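Local coordinates for CRP-like protein Clp (Xanthomonas campestris pv. campestris, PDB 3IWZ) that activates or represses virulence genes as a homodimeric DNA-binding regulator, apparently losing its hold on DNA when it binds cyclic di-GMP, at residues R29-H33 and S34-R38; Y56-S60 and G61-I65; A111-Y115 and E116-Q120. All coordinates share one frame; numbering follows the deposited sequence.

Contact 1 of 3, residues R29-H33 and S34-R38; sequences RFLAH and SHRRR
With its OG set between its own backbone N and carbonyl carbon (chi1 70°), Ser34 turns its hydroxyl back onto the last turn of helix 24-32, where it meets Leu31 O. Ser34 OG donates to Leu31 O over 2.8 Å, in the carbonyl plane and on a lone pair. Ser34 N reaches the same Leu31 O, also at 2.8 Å, but from above that plane and away from the lone pairs; its N-H points fairly straight at the acceptor (160°). One residue thus grips one carbonyl with two donors arriving from different directions, which fixes the rotation of the serine hydroxyl as the chain leaves the helix.

The leucine side chain lies over this polar pair. Both Leu31 CB and Leu31 CD2 approach Ser34 OG to 3.8 Å, so aliphatic carbon flanks the hydroxyl. The other methyl, Leu31 CD1, meets Arg36 NH2 at 4.1 Å, lying obliquely to the guanidinium. Bends at chi2 and chi3 fold the arginine back toward the helix, and the two side chains lie roughly perpendicular; the charge itself is held by a salt bridge from Arg36 NH1 to Glu109.

On the flank of the turn, His33 ND1 donates to Arg29 O over 3.1 Å, nearly along the C=O axis and slightly tilted from the imidazole plane. This link ties the residue after the helix to a carbonyl one turn earlier.

The helix C-terminus, held by Ser34, passes through a short turn into strand 35-39, outermost in its sheet within the chain: this is the junction of the N-terminal helix with the first strand of the beta-roll in the cyclic nucleotide-binding domain of the CRP family.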
loop_
_atom_site.group_PDB
_atom_site.type_symbol
_atom_site.label_atom_id
_atom_site.label_comp_id
_atom_site.label_asym_id
_atom_site.label_seq_id
_atom_site.Cartn_x
_atom_site.Cartn_y
_atom_site.Cartn_z
ATOM N N ARG D 29 3.296 -13.248 -25.444
ATOM C CA ARG D 29 4.034 -12.264 -26.225
ATOM C C ARG D 29 4.901 -11.448 -25.286
ATOM O O ARG D 29 6.020 -11.080 -25.622
ATOM C CB ARG D 29 3.086 -11.342 -26.981
ATOM C CG ARG D 29 2.365 -12.016 -28.121
ATOM C CD ARG D 29 1.721 -10.986 -29.028
ATOM N NE ARG D 29 0.586 -10.333 -28.391
ATOM C CZ ARG D 29 -0.545 -10.956 -28.083
ATOM N NH1 ARG D 29 -1.537 -10.296 -27.505
ATOM N NH2 ARG D 29 -0.681 -12.243 -28.358
ATOM N N PHE D 30 4.376 -11.169 -24.100
ATOM C CA PHE D 30 5.125 -10.402 -23.122
ATOM C C PHE D 30 6.375 -11.169 -22.703
ATOM O O PHE D 30 7.437 -10.579 -22.520
ATOM C CB PHE D 30 4.268 -10.114 -21.890
ATOM C CG PHE D 30 5.057 -9.617 -20.724
ATOM C CD1 PHE D 30 5.610 -8.345 -20.734
ATOM C CD2 PHE D 30 5.292 -10.441 -19.631
ATOM C CE1 PHE D 30 6.396 -7.894 -19.674
ATOM C CE2 PHE D 30 6.080 -10.001 -18.560
ATOM C CZ PHE D 30 6.633 -8.723 -18.583
ATOM N N LEU D 31 6.243 -12.485 -22.553
ATOM C CA LEU D 31 7.360 -13.327 -22.147
ATOM C C LEU D 31 8.357 -13.560 -23.283
ATOM O O LEU D 31 9.538 -13.809 -23.043
ATOM C CB LEU D 31 6.849 -14.674 -21.631
ATOM C CG LEU D 31 5.919 -14.660 -20.412
ATOM C CD1 LEU D 31 5.603 -16.094 -20.009
ATOM C CD2 LEU D 31 6.580 -13.911 -19.260
ATOM N N ALA D 32 7.880 -13.467 -24.519
ATOM C CA ALA D 32 8.739 -13.672 -25.679
ATOM C C ALA D 32 9.966 -12.758 -25.641
ATOM O O ALA D 32 10.989 -13.071 -26.246
ATOM C CB ALA D 32 7.949 -13.441 -26.977
ATOM N N HIS D 33 9.861 -11.636 -24.933
ATOM C CA HIS D 33 10.971 -10.685 -24.835
ATOM C C HIS D 33 11.645 -10.730 -23.464
ATOM O O HIS D 33 12.542 -9.934 -23.182
ATOM C CB HIS D 33 10.489 -9.245 -25.086
ATOM C CG HIS D 33 9.774 -9.049 -26.389
ATOM N ND1 HIS D 33 8.428 -9.301 -26.548
ATOM C CD2 HIS D 33 10.214 -8.601 -27.589
ATOM C CE1 HIS D 33 8.068 -9.014 -27.785
ATOM N NE2 HIS D 33 9.134 -8.588 -28.438
ATOM N N SER D 34 11.222 -11.656 -22.611
ATOM C CA SER D 34 11.795 -11.757 -21.275
ATOM C C SER D 34 12.837 -12.859 -21.114
ATOM O O SER D 34 12.907 -13.800 -21.905
ATOM C CB SER D 34 10.689 -11.989 -20.250
ATOM O OG SER D 34 10.151 -13.287 -20.402
ATOM N N HIS D 35 13.632 -12.725 -20.056
ATOM C CA HIS D 35 14.682 -13.677 -19.721
ATOM C C HIS D 35 14.249 -14.477 -18.491
ATOM O O HIS D 35 14.268 -13.972 -17.364
ATOM C CB HIS D 35 15.989 -12.916 -19.439
ATOM C CG HIS D 35 17.169 -13.800 -19.154
ATOM N ND1 HIS D 35 17.396 -14.983 -19.824
ATOM C CD2 HIS D 35 18.216 -13.639 -18.309
ATOM C CE1 HIS D 35 18.531 -15.517 -19.403
ATOM N NE2 HIS D 35 19.048 -14.721 -18.485
ATOM N N ARG D 36 13.836 -15.719 -18.715
ATOM C CA ARG D 36 13.403 -16.594 -17.632
ATOM C C ARG D 36 14.607 -17.166 -16.889
ATOM O O ARG D 36 15.535 -17.693 -17.500
ATOM C CB ARG D 36 12.559 -17.750 -18.187
ATOM C CG ARG D 36 11.178 -17.361 -18.714
ATOM C CD ARG D 36 10.992 -17.852 -20.145
ATOM N NE ARG D 36 9.620 -18.271 -20.439
ATOM C CZ ARG D 36 8.999 -19.284 -19.838
ATOM N NH1 ARG D 36 9.624 -19.985 -18.900
ATOM N NH2 ARG D 36 7.754 -19.607 -20.182
ATOM N N ARG D 37 14.589 -17.064 -15.567
ATOM C CA ARG D 37 15.680 -17.585 -14.757
ATOM C C ARG D 37 15.135 -18.293 -13.523
ATOM O O ARG D 37 14.218 -17.792 -12.870
ATOM C CB ARG D 37 16.608 -16.451 -14.322
ATOM C CG ARG D 37 17.788 -16.910 -13.479
ATOM C CD ARG D 37 18.597 -15.722 -12.962
ATOM N NE ARG D 37 18.976 -14.798 -14.032
ATOM C CZ ARG D 37 19.637 -13.661 -13.839
ATOM N NH1 ARG D 37 19.998 -13.302 -12.614
ATOM N NH2 ARG D 37 19.937 -12.880 -14.870
ATOM N N ARG D 38 15.698 -19.458 -13.215
ATOM C CA ARG D 38 15.280 -20.236 -12.053
ATOM C C ARG D 38 15.995 -19.726 -10.802
ATOM O O ARG D 38 17.171 -19.374 -10.854
ATOM C CB ARG D 38 15.607 -21.722 -12.273
ATOM C CG ARG D 38 14.902 -22.358 -13.474
ATOM C CD ARG D 38 13.475 -22.806 -13.152
ATOM N NE ARG D 38 13.440 -24.038 -12.364
ATOM C CZ ARG D 38 13.925 -25.207 -12.778
ATOM N NH1 ARG D 38 14.486 -25.312 -13.979
ATOM N NH2 ARG D 38 13.862 -26.270 -11.990
#

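Contact 2 of 3, residues Y56-S60 and G61-I65; sequences YYVIS and GSVSI
Apolar packing comes first: Val58 and Val63 point toward each other across the corner, and the methyls Val58 CG2 and Val63 CG2 stand 4.1 Å apart. The two side chains slide past each other in opposite directions, and the apolar part of the contact is this one pair of methyls on the inner side of the bend. A second apolar touch lies within 56-60, where Ile59 CG1 meets the edge of the Tyr57 ring in its plane, 3.7 Å from Tyr57 CD2.

Contact between side chain and backbone is made by the other valine branch. A chi1 of -176° sets Val58 CG1 opposite the backbone N and against the turn, leaving CG2 for Val63; Val58 CG1 lies 3.7 Å from Gly61 O, bringing a methyl against the carbonyl of the turn. No hydrogen bond joins 56-60 to 61-65; Tyr57 and Ile59 bond through their backbones to Ala111 and Glu109 of strand 108-114.

Backbone conformation accounts for the rest. Gly61 has phi 108° and psi 179°, angles that fit glycine. Just before it, Ile59 and Ser60 both face Glu109 and form a classic beta bulge, at the point where the chain turns the corner between the sheets.

Strand 54-58 lies between strands 108-114 and 85-86, with the Tyr57 ring edge-to-face with Phe85 and also against Phe30 and Leu31 of helix 24-32. Beyond the corner, Ser62 OG is hydrogen-bonded to Arg105 and Ser64 OG to Arg103 O. Strand 63-68 runs between strands 101-104 and 74-80, where Val63 and Ile65 both pack on Phe80, so the bend carries the chain between the two sheets of the beta-roll.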
loop_
_atom_site.group_PDB
_atom_site.type_symbol
_atom_site.label_atom_id
_atom_site.label_comp_id
_atom_site.label_asym_id
_atom_site.label_seq_id
_atom_site.Cartn_x
_atom_site.Cartn_y
_atom_site.Cartn_z
ATOM N N TYR D 56 9.821 -7.909 -12.665
ATOM C CA TYR D 56 9.772 -9.358 -12.580
ATOM C C TYR D 56 8.348 -9.859 -12.703
ATOM O O TYR D 56 7.414 -9.219 -12.232
ATOM C CB TYR D 56 10.351 -9.837 -11.260
ATOM C CG TYR D 56 11.840 -9.650 -11.133
ATOM C CD1 TYR D 56 12.726 -10.503 -11.790
ATOM C CD2 TYR D 56 12.364 -8.641 -10.334
ATOM C CE1 TYR D 56 14.093 -10.361 -11.645
ATOM C CE2 TYR D 56 13.734 -8.489 -10.185
ATOM C CZ TYR D 56 14.592 -9.353 -10.841
ATOM O OH TYR D 56 15.946 -9.210 -10.686
ATOM N N TYR D 57 8.200 -11.008 -13.352
ATOM C CA TYR D 57 6.908 -11.656 -13.521
ATOM C C TYR D 57 7.099 -13.068 -12.971
ATOM O O TYR D 57 7.944 -13.816 -13.461
ATOM C CB TYR D 57 6.529 -11.721 -14.997
ATOM C CG TYR D 57 5.268 -12.506 -15.263
ATOM C CD1 TYR D 57 4.021 -11.885 -15.267
ATOM C CD2 TYR D 57 5.320 -13.874 -15.495
ATOM C CE1 TYR D 57 2.856 -12.613 -15.497
ATOM C CE2 TYR D 57 4.166 -14.613 -15.728
ATOM C CZ TYR D 57 2.939 -13.976 -15.728
ATOM O OH TYR D 57 1.801 -14.708 -15.961
ATOM N N VAL D 58 6.336 -13.413 -11.936
ATOM C CA VAL D 58 6.424 -14.730 -11.319
ATOM C C VAL D 58 5.766 -15.788 -12.199
ATOM O O VAL D 58 4.542 -15.843 -12.304
ATOM C CB VAL D 58 5.714 -14.772 -9.942
ATOM C CG1 VAL D 58 5.915 -16.135 -9.302
ATOM C CG2 VAL D 58 6.226 -13.668 -9.038
ATOM N N ILE D 59 6.585 -16.628 -12.825
ATOM C CA ILE D 59 6.071 -17.685 -13.684
ATOM C C ILE D 59 5.637 -18.883 -12.850
ATOM O O ILE D 59 4.591 -19.490 -13.100
ATOM C CB ILE D 59 7.128 -18.131 -14.719
ATOM C CG1 ILE D 59 7.289 -17.041 -15.786
ATOM C CG2 ILE D 59 6.708 -19.458 -15.355
ATOM C CD1 ILE D 59 8.209 -17.402 -16.935
ATOM N N SER D 60 6.449 -19.222 -11.860
ATOM C CA SER D 60 6.149 -20.330 -10.977
ATOM C C SER D 60 6.871 -20.053 -9.682
ATOM O O SER D 60 7.907 -19.398 -9.671
ATOM C CB SER D 60 6.651 -21.656 -11.556
ATOM O OG SER D 60 8.058 -21.791 -11.406
ATOM N N GLY D 61 6.319 -20.550 -8.593
ATOM C CA GLY D 61 6.954 -20.336 -7.315
ATOM C C GLY D 61 6.197 -19.354 -6.451
ATOM O O GLY D 61 5.164 -18.798 -6.831
ATOM N N SER D 62 6.733 -19.147 -5.262
ATOM C CA SER D 62 6.135 -18.248 -4.300
ATOM C C SER D 62 7.250 -17.324 -3.803
ATOM O O SER D 62 8.356 -17.780 -3.494
ATOM C CB SER D 62 5.539 -19.073 -3.150
ATOM O OG SER D 62 4.752 -18.289 -2.273
ATOM N N VAL D 63 6.957 -16.027 -3.767
ATOM C CA VAL D 63 7.898 -15.018 -3.299
ATOM C C VAL D 63 7.240 -14.170 -2.217
ATOM O O VAL D 63 6.031 -14.238 -1.986
ATOM C CB VAL D 63 8.356 -14.072 -4.439
ATOM C CG1 VAL D 63 9.118 -14.857 -5.511
ATOM C CG2 VAL D 63 7.155 -13.377 -5.045
ATOM N N SER D 64 8.041 -13.370 -1.538
ATOM C CA SER D 64 7.503 -12.517 -0.506
ATOM C C SER D 64 8.112 -11.137 -0.699
ATOM O O SER D 64 9.233 -11.017 -1.188
ATOM C CB SER D 64 7.863 -13.061 0.879
ATOM O OG SER D 64 9.255 -12.946 1.123
ATOM N N ILE D 65 7.354 -10.104 -0.349
ATOM C CA ILE D 65 7.842 -8.731 -0.437
ATOM C C ILE D 65 8.018 -8.316 1.015
ATOM O O ILE D 65 7.063 -8.332 1.790
ATOM C CB ILE D 65 6.836 -7.785 -1.118
ATOM C CG1 ILE D 65 6.617 -8.194 -2.579
ATOM C CG2 ILE D 65 7.339 -6.353 -1.037
ATOM C CD1 ILE D 65 7.825 -8.030 -3.474
#

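Contact 3 of 3, residues A111-Y115 and E116-Q120; sequences AEISY and ERLQQ
Strand 111-114 runs into helix 116-120 with the two axes 6.6 Å apart at closest and turned 79° to each other, a near-perpendicular turn made at Ser114 and Tyr115.

Ser114 is the N-cap. With chi1 at 67°, its OG swings over the helix start and accepts from Arg117 N, Ser114 OG to Arg117 N being 3.2 Å, which satisfies an amide of the first turn. The same hydroxyl lies close against the arginine's aliphatic root, with Ser114 OG 3.1 Å from Arg117 CB, while the guanidinium leads away from the strand. Ser114 O receives a weak bond from Leu118 N.

Tyr115 O is gripped twice. Gln119 N donates to Tyr115 O over 3.1 Å, nearly in line with the C=O bond, in the regular helical pattern. Leu118 N comes closer, 2.7 Å from Tyr115 O, but from above the carbonyl plane, so an i+3 bond accompanies the regular i+4 one. Leu118 CB also rests 3.1 Å from Tyr115 O.

On the inner side the strand and helix share an apolar pair. Leu118 CG is anti to its backbone N, and its CD1 meets Ile113 CD1 at 4.2 Å.

The surroundings bury this pair: Phe30 of helix 24-32 packs on both Ile113 and Leu118, and Leu55 of strand 54-58 packs on Leu118 and Tyr115. The phenol of Tyr115 reaches Gly87 O by a hydrogen bond. Strand 108-114 lies between strands 35-39 and 54-58, and helix 115-122, which follows it, brings Gln119 against Tyr135 of the second subunit.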
loop_
_atom_site.group_PDB
_atom_site.type_symbol
_atom_site.label_atom_id
_atom_site.label_comp_id
_atom_site.label_asym_id
_atom_site.label_seq_id
_atom_site.Cartn_x
_atom_site.Cartn_y
_atom_site.Cartn_z
ATOM N N ALA D 111 10.494 -14.378 -14.802
ATOM C CA ALA D 111 10.849 -13.809 -16.087
ATOM C C ALA D 111 11.096 -12.326 -15.852
ATOM O O ALA D 111 10.209 -11.622 -15.375
ATOM C CB ALA D 111 9.712 -14.003 -17.081
ATOM N N GLU D 112 12.295 -11.851 -16.170
ATOM C CA GLU D 112 12.610 -10.445 -15.981
ATOM C C GLU D 112 12.788 -9.690 -17.296
ATOM O O GLU D 112 13.168 -10.268 -18.319
ATOM C CB GLU D 112 13.867 -10.277 -15.113
ATOM C CG GLU D 112 15.126 -10.922 -15.662
ATOM C CD GLU D 112 16.385 -10.456 -14.940
ATOM O OE1 GLU D 112 17.450 -11.070 -15.159
ATOM O OE2 GLU D 112 16.316 -9.472 -14.166
ATOM N N ILE D 113 12.489 -8.396 -17.250
ATOM C CA ILE D 113 12.616 -7.508 -18.401
ATOM C C ILE D 113 12.880 -6.095 -17.892
ATOM O O ILE D 113 12.229 -5.628 -16.948
ATOM C CB ILE D 113 11.336 -7.502 -19.274
ATOM C CG1 ILE D 113 11.620 -6.771 -20.592
ATOM C CG2 ILE D 113 10.191 -6.802 -18.532
ATOM C CD1 ILE D 113 10.552 -6.972 -21.650
ATOM N N SER D 114 13.845 -5.422 -18.511
ATOM C CA SER D 114 14.208 -4.067 -18.107
ATOM C C SER D 114 13.063 -3.107 -18.382
ATOM O O SER D 114 12.313 -3.281 -19.345
ATOM C CB SER D 114 15.451 -3.602 -18.867
ATOM O OG SER D 114 15.177 -3.451 -20.250
ATOM N N TYR D 115 12.927 -2.088 -17.539
ATOM C CA TYR D 115 11.863 -1.111 -17.738
ATOM C C TYR D 115 12.022 -0.444 -19.108
ATOM O O TYR D 115 11.084 -0.392 -19.906
ATOM C CB TYR D 115 11.904 -0.017 -16.659
ATOM C CG TYR D 115 11.790 -0.492 -15.225
ATOM C CD1 TYR D 115 10.893 -1.501 -14.864
ATOM C CD2 TYR D 115 12.535 0.119 -14.217
ATOM C CE1 TYR D 115 10.739 -1.884 -13.537
ATOM C CE2 TYR D 115 12.390 -0.255 -12.894
ATOM C CZ TYR D 115 11.490 -1.253 -12.560
ATOM O OH TYR D 115 11.329 -1.591 -11.251
ATOM N N GLU D 116 13.227 0.057 -19.364
ATOM C CA GLU D 116 13.535 0.748 -20.604
ATOM C C GLU D 116 13.092 -0.017 -21.833
ATOM O O GLU D 116 12.504 0.560 -22.742
ATOM C CB GLU D 116 15.033 1.035 -20.683
ATOM C CG GLU D 116 15.350 2.451 -21.124
ATOM C CD GLU D 116 16.571 3.010 -20.420
ATOM O OE1 GLU D 116 17.694 2.537 -20.702
ATOM O OE2 GLU D 116 16.402 3.924 -19.580
ATOM N N ARG D 117 13.376 -1.315 -21.858
ATOM C CA ARG D 117 12.997 -2.147 -22.991
ATOM C C ARG D 117 11.527 -2.503 -22.979
ATOM O O ARG D 117 11.008 -3.009 -23.967
ATOM C CB ARG D 117 13.829 -3.437 -23.036
ATOM C CG ARG D 117 15.017 -3.355 -23.985
ATOM C CD ARG D 117 14.562 -2.973 -25.402
ATOM N NE ARG D 117 13.913 -4.071 -26.121
ATOM C CZ ARG D 117 13.217 -3.923 -27.247
ATOM N NH1 ARG D 117 13.064 -2.718 -27.788
ATOM N NH2 ARG D 117 12.687 -4.983 -27.847
ATOM N N LEU D 118 10.851 -2.248 -21.865
ATOM C CA LEU D 118 9.430 -2.557 -21.787
ATOM C C LEU D 118 8.635 -1.465 -22.487
ATOM O O LEU D 118 7.862 -1.747 -23.404
ATOM C CB LEU D 118 8.971 -2.677 -20.328
ATOM C CG LEU D 118 7.515 -3.126 -20.146
ATOM C CD1 LEU D 118 7.326 -4.491 -20.770
ATOM C CD2 LEU D 118 7.161 -3.175 -18.677
ATOM N N GLN D 119 8.836 -0.219 -22.063
ATOM C CA GLN D 119 8.129 0.909 -22.656
ATOM C C GLN D 119 8.532 1.093 -24.121
ATOM O O GLN D 119 7.758 1.611 -24.924
ATOM C CB GLN D 119 8.381 2.185 -21.838
ATOM C CG GLN D 119 7.930 2.044 -20.377
ATOM C CD GLN D 119 7.882 3.359 -19.620
ATOM O OE1 GLN D 119 8.849 4.124 -19.603
ATOM N NE2 GLN D 119 6.751 3.624 -18.977
ATOM N N GLN D 120 9.741 0.666 -24.471
ATOM C CA GLN D 120 10.173 0.755 -25.860
ATOM C C GLN D 120 9.314 -0.260 -26.609
ATOM O O GLN D 120 8.934 -0.046 -27.758
ATOM C CB GLN D 120 11.654 0.401 -26.014
ATOM C CG GLN D 120 12.614 1.435 -25.433
ATOM C CD GLN D 120 14.075 1.046 -25.619
ATOM O OE1 GLN D 120 14.975 1.640 -25.014
ATOM N NE2 GLN D 120 14.320 0.049 -26.464
#

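In the fold
Read from the N terminus, the three contacts follow in series, none nested in or crossing another. Contact 1 closes the turn from helix 24-32 into edge strand 35-39; contact 2 closes the corner between strands 54-58 and 63-68, passing from one sheet to the other; contact 3 closes the turn from strand 108-114 into helix 115-122. Strand 108-114 ties them together, lying between strands 35-39 and 54-58: His35 N probably bonds to Glu112 O and Tyr57 N to Ala111 O. Arg37 adds a salt bridge to Glu112, and Ile59 packs on Leu31, Arg36 and Ala111. The contact centres are about 10 to 17 Å apart.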